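Local coordinates for protein Udp-n-acetylglucosamine pyrophosphorylase (Trypanosoma brucei, PDB 4BQH) that probably catalyses the transfer of uridylyl from UTP to N-acetyl-alpha-D-glucosamine 1-phosphate, giving UDP-N-acetylglucosamine and diphosphate, at residues A[377-381]-A[404-409]. Residues are numbered along the deposited sequence; the frame is centred on the assembly and turned at random.
Sequences FTQYH and FDLFRF. With 9VU ((3S)-3-[2-(1,3-benzodioxol-5-yl)-2-oxidanylidene-ethyl]-4-bromanyl-5-methyl-3-oxidanyl-1H-indol-2-one), chain C.
The F377 ring turns its edge to R408: CE1 of F377 sits 3.6 Å from NH2 of R408, over one face of the guanidinium, with the two planes 84° apart. One face of the same phenyl ring carries the backbone N of Q379, offset toward the rim. CD1 of F377 meets the edge of the F409 ring, 4.2 Å from CE2 of F409. CZ of F377 lies 4.0 Å from CB of D405. The H381 and F404 rings meet obliquely, planes at 82°, and the D405 carboxylate lies at the edge of the H381 ring. With CG of F377 anti to the backbone N (chi1 174°), its ring reaches R408, D405 and F409. R408 lays its CG over the centre of the F409 ring; the chain then bends at chi3, and NH2 of R408 points at OE1 of Q379, modelled as a hydrogen bond but at a doubtful, too-short separation. Q379 is the centre of an inverse gamma turn in the link between helix 364-374 and strand 381-387, and the opposing loop runs from strand 394-400 toward strand 423-427, both within the GT-A-type uridylyltransferase region. A water donates to Q379 O at 2.7 Å and to OD1 of D405 at 3.0 Å, bridging the loops. OD2 of D405 takes the backbone N-H of F402, whose ring meets H381 edge-to-face. Y380 lines the inhibitor pocket, its OH 3.3 Å from CAV of 9VU.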
ATOM      1  N   PHE A 377      -1.292  -1.903 -22.427  1.00 12.82           N
ATOM      2  CA  PHE A 377      -1.502  -0.519 -22.011  1.00 12.64           C
ATOM      3  C   PHE A 377      -0.188   0.232 -22.190  1.00 12.36           C
ATOM      4  O   PHE A 377       0.873  -0.279 -21.800  1.00 12.44           O
ATOM      5  CB  PHE A 377      -1.910  -0.532 -20.527  1.00 12.54           C
ATOM      6  CG  PHE A 377      -2.028   0.821 -19.898  1.00 13.26           C
ATOM      7  CD1 PHE A 377      -3.212   1.542 -19.989  1.00 14.57           C
ATOM      8  CD2 PHE A 377      -0.984   1.329 -19.137  1.00 13.78           C
ATOM      9  CE1 PHE A 377      -3.337   2.794 -19.371  1.00 15.50           C
ATOM     10  CE2 PHE A 377      -1.091   2.582 -18.524  1.00 14.17           C
ATOM     11  CZ  PHE A 377      -2.262   3.308 -18.640  1.00 14.34           C
ATOM     12  N   THR A 378      -0.255   1.442 -22.747  1.00 11.84           N
ATOM     13  CA  THR A 378       0.975   2.150 -23.092  1.00 12.31           C
ATOM     14  C   THR A 378       1.066   3.554 -22.541  1.00 12.30           C
ATOM     15  O   THR A 378       2.060   4.227 -22.804  1.00 12.51           O
ATOM     16  CB  THR A 378       1.165   2.246 -24.626  1.00 12.93           C
ATOM     17  OG1 THR A 378      -0.033   2.764 -25.188  1.00 13.75           O
ATOM     18  CG2 THR A 378       1.456   0.877 -25.224  1.00 13.50           C
ATOM     19  N   GLN A 379       0.067   3.975 -21.762  1.00 11.80           N
ATOM     20  CA  GLN A 379       0.014   5.348 -21.211  1.00 13.42           C
ATOM     21  C   GLN A 379       0.704   5.482 -19.858  1.00 12.14           C
ATOM     22  O   GLN A 379       0.081   5.808 -18.833  1.00 12.14           O
ATOM     23  CB  GLN A 379      -1.441   5.839 -21.183  1.00 16.35           C
ATOM     24  CG  GLN A 379      -2.026   5.852 -22.590  1.00 19.85           C
ATOM     25  CD  GLN A 379      -3.364   6.564 -22.692  1.00 23.68           C
ATOM     26  OE1 GLN A 379      -3.995   6.900 -21.681  1.00 26.57           O
ATOM     27  NE2 GLN A 379      -3.809   6.800 -23.926  1.00 27.11           N
ATOM     28  N   TYR A 380       2.013   5.257 -19.861  1.00 11.49           N
ATOM     29  CA  TYR A 380       2.787   5.410 -18.624  1.00 11.33           C
ATOM     30  C   TYR A 380       3.161   6.871 -18.429  1.00 11.74           C
ATOM     31  O   TYR A 380       2.945   7.714 -19.320  1.00 11.73           O
ATOM     32  CB  TYR A 380       4.062   4.544 -18.676  1.00 11.17           C
ATOM     33  CG  TYR A 380       3.882   3.052 -18.456  1.00 10.92           C
ATOM     34  CD1 TYR A 380       2.968   2.305 -19.216  1.00 11.71           C
ATOM     35  CD2 TYR A 380       4.673   2.371 -17.530  1.00 10.83           C
ATOM     36  CE1 TYR A 380       2.844   0.927 -19.052  1.00 11.05           C
ATOM     37  CE2 TYR A 380       4.540   1.002 -17.346  1.00 10.94           C
ATOM     38  CZ  TYR A 380       3.633   0.284 -18.112  1.00 10.95           C
ATOM     39  OH  TYR A 380       3.507  -1.072 -17.958  1.00 11.22           O
ATOM     40  N   HIS A 381       3.728   7.162 -17.260  1.00 12.05           N
ATOM     41  CA  HIS A 381       4.174   8.500 -16.911  1.00 12.57           C
ATOM     42  C   HIS A 381       5.664   8.595 -17.143  1.00 12.38           C
ATOM     43  O   HIS A 381       6.452   7.905 -16.481  1.00 12.45           O
ATOM     44  CB  HIS A 381       3.856   8.764 -15.446  1.00 13.49           C
ATOM     45  CG  HIS A 381       2.386   8.758 -15.135  1.00 14.56           C
ATOM     46  ND1 HIS A 381       1.677   7.613 -14.961  1.00 15.22           N
ATOM     47  CD2 HIS A 381       1.495   9.804 -14.939  1.00 15.59           C
ATOM     48  CE1 HIS A 381       0.394   7.911 -14.690  1.00 14.74           C
ATOM     49  NE2 HIS A 381       0.275   9.254 -14.672  1.00 17.82           N
ATOM     50  N   PHE A 404      -3.837   3.615  -9.999  1.00 10.83           N
ATOM     51  CA  PHE A 404      -4.907   4.493 -10.515  1.00 10.68           C
ATOM     52  C   PHE A 404      -4.956   4.604 -12.033  1.00 10.61           C
ATOM     53  O   PHE A 404      -5.975   4.986 -12.582  1.00 10.46           O
ATOM     54  CB  PHE A 404      -4.938   5.898  -9.862  1.00 11.38           C
ATOM     55  CG  PHE A 404      -3.725   6.766 -10.154  1.00 12.16           C
ATOM     56  CD1 PHE A 404      -3.523   7.328 -11.427  1.00 12.19           C
ATOM     57  CD2 PHE A 404      -2.801   7.050  -9.139  1.00 12.54           C
ATOM     58  CE1 PHE A 404      -2.409   8.113 -11.698  1.00 13.36           C
ATOM     59  CE2 PHE A 404      -1.690   7.869  -9.410  1.00 13.21           C
ATOM     60  CZ  PHE A 404      -1.503   8.402 -10.680  1.00 12.72           C
ATOM     61  N   ASP A 405      -3.868   4.268 -12.718  1.00 10.21           N
ATOM     62  CA  ASP A 405      -3.892   4.326 -14.186  1.00 10.03           C
ATOM     63  C   ASP A 405      -4.833   3.264 -14.749  1.00  9.92           C
ATOM     64  O   ASP A 405      -5.281   3.369 -15.897  1.00  9.99           O
ATOM     65  CB  ASP A 405      -2.474   4.101 -14.740  1.00 10.75           C
ATOM     66  CG  ASP A 405      -1.571   5.314 -14.548  1.00 11.35           C
ATOM     67  OD1 ASP A 405      -1.978   6.458 -14.897  1.00 11.19           O
ATOM     68  OD2 ASP A 405      -0.423   5.121 -14.102  1.00 12.10           O
ATOM     69  N   LEU A 406      -5.103   2.225 -13.953  1.00  9.50           N
ATOM     70  CA  LEU A 406      -5.971   1.146 -14.421  1.00  9.73           C
ATOM     71  C   LEU A 406      -7.432   1.300 -13.988  1.00  9.60           C
ATOM     72  O   LEU A 406      -8.280   0.478 -14.378  1.00  9.68           O
ATOM     73  CB  LEU A 406      -5.430  -0.217 -13.962  1.00 10.11           C
ATOM     74  CG  LEU A 406      -4.162  -0.729 -14.688  1.00 10.68           C
ATOM     75  CD1 LEU A 406      -4.350  -0.936 -16.182  1.00 10.70           C
ATOM     76  CD2 LEU A 406      -3.021   0.228 -14.438  1.00 11.06           C
ATOM     77  N   PHE A 407      -7.745   2.311 -13.182  1.00  9.28           N
ATOM     78  CA  PHE A 407      -9.123   2.394 -12.685  1.00  9.69           C
ATOM     79  C   PHE A 407     -10.129   2.699 -13.797  1.00 10.01           C
ATOM     80  O   PHE A 407     -11.319   2.448 -13.636  1.00  9.78           O
ATOM     81  CB  PHE A 407      -9.278   3.426 -11.559  1.00  9.35           C
ATOM     82  CG  PHE A 407      -8.484   3.097 -10.320  1.00  9.35           C
ATOM     83  CD1 PHE A 407      -8.101   1.798 -10.045  1.00  9.80           C
ATOM     84  CD2 PHE A 407      -8.186   4.106  -9.400  1.00  9.64           C
ATOM     85  CE1 PHE A 407      -7.374   1.502  -8.881  1.00  9.74           C
ATOM     86  CE2 PHE A 407      -7.459   3.831  -8.250  1.00  9.42           C
ATOM     87  CZ  PHE A 407      -7.053   2.530  -8.003  1.00  9.83           C
ATOM     88  N   ARG A 408      -9.648   3.251 -14.912  1.00 11.02           N
ATOM     89  CA  ARG A 408     -10.513   3.497 -16.079  1.00 12.39           C
ATOM     90  C   ARG A 408     -11.197   2.215 -16.596  1.00 12.08           C
ATOM     91  O   ARG A 408     -12.198   2.301 -17.307  1.00 12.06           O
ATOM     92  CB  ARG A 408      -9.687   4.126 -17.203  1.00 14.55           C
ATOM     93  CG  ARG A 408      -8.636   3.202 -17.759  1.00 18.16           C
ATOM     94  CD  ARG A 408      -8.254   3.632 -19.161  1.00 24.41           C
ATOM     95  NE  ARG A 408      -7.043   4.416 -19.160  1.00 30.23           N
ATOM     96  CZ  ARG A 408      -6.485   4.907 -20.268  1.00 32.35           C
ATOM     97  NH1 ARG A 408      -7.036   4.683 -21.463  1.00 34.19           N
ATOM     98  NH2 ARG A 408      -5.383   5.622 -20.179  1.00 29.81           N
ATOM     99  N   PHE A 409     -10.653   1.047 -16.232  1.00 10.99           N
ATOM    100  CA  PHE A 409     -11.194  -0.242 -16.675  1.00 11.13           C
ATOM    101  C   PHE A 409     -12.196  -0.865 -15.720  1.00 11.33           C
ATOM    102  O   PHE A 409     -12.736  -1.947 -16.016  1.00 11.19           O
ATOM    103  CB  PHE A 409     -10.055  -1.241 -16.950  1.00 11.76           C
ATOM    104  CG  PHE A 409      -9.085  -0.751 -17.977  1.00 12.82           C
ATOM    105  CD1 PHE A 409      -9.478  -0.614 -19.312  1.00 13.29           C
ATOM    106  CD2 PHE A 409      -7.787  -0.416 -17.615  1.00 12.68           C
ATOM    107  CE1 PHE A 409      -8.577  -0.147 -20.269  1.00 14.25           C
ATOM    108  CE2 PHE A 409      -6.877   0.071 -18.550  1.00 12.93           C
ATOM    109  CZ  PHE A 409      -7.276   0.188 -19.895  1.00 13.25           C
TER
HETATM  110  OAN 9VU C1539       6.058  -5.939 -19.994  1.00 13.61           O
HETATM  111  CAH 9VU C1539       5.172  -6.526 -19.342  1.00 13.99           C
HETATM  112  NAG 9VU C1539       5.148  -7.845 -19.138  1.00 14.02           N
HETATM  113  CAC 9VU C1539       4.034  -8.157 -18.422  1.00 13.59           C
HETATM  114  CAB 9VU C1539       3.608  -9.359 -18.020  1.00 13.80           C
HETATM  115  CAA 9VU C1539       2.412  -9.543 -17.308  1.00 14.26           C
HETATM  116  CAF 9VU C1539       1.640  -8.408 -17.033  1.00 14.55           C
HETATM  117  CAJ 9VU C1539       0.406  -8.544 -16.311  1.00 14.82           C
HETATM  118  CAE 9VU C1539       2.131  -7.161 -17.480  1.00 13.97           C
HETATM  119 BRA  9VU C1539       1.088  -5.639 -17.029  1.00 15.30          BR
HETATM  120  CAD 9VU C1539       3.305  -7.036 -18.160  1.00 13.91           C
HETATM  121  CAI 9VU C1539       4.021  -5.935 -18.751  1.00 13.97           C
HETATM  122  OAL 9VU C1539       3.262  -5.386 -19.832  1.00 15.78           O
HETATM  123  CAM 9VU C1539       4.297  -4.726 -17.817  1.00 13.67           C
HETATM  124  CAO 9VU C1539       5.285  -5.039 -16.675  1.00 13.40           C
HETATM  125  OAP 9VU C1539       5.887  -6.123 -16.707  1.00 14.80           O
HETATM  126  CAQ 9VU C1539       5.492  -4.043 -15.675  1.00 13.19           C
HETATM  127  CAV 9VU C1539       4.635  -2.954 -15.502  1.00 12.82           C
HETATM  128  CAU 9VU C1539       4.857  -2.021 -14.559  1.00 12.68           C
HETATM  129  OAY 9VU C1539       4.113  -0.917 -14.258  1.00 12.32           O
HETATM  130  CAX 9VU C1539       5.021  -0.093 -13.475  1.00 11.89           C
HETATM  131  OAW 9VU C1539       5.883  -1.053 -12.852  1.00 11.82           O
HETATM  132  CAT 9VU C1539       5.893  -2.107 -13.725  1.00 12.53           C
HETATM  133  CAS 9VU C1539       6.754  -3.135 -13.818  1.00 12.63           C
HETATM  134  CAR 9VU C1539       6.568  -4.125 -14.781  1.00 13.19           C
HETATM  135  O   HOH W   1      -2.087   6.991 -17.829  1.00 21.86           O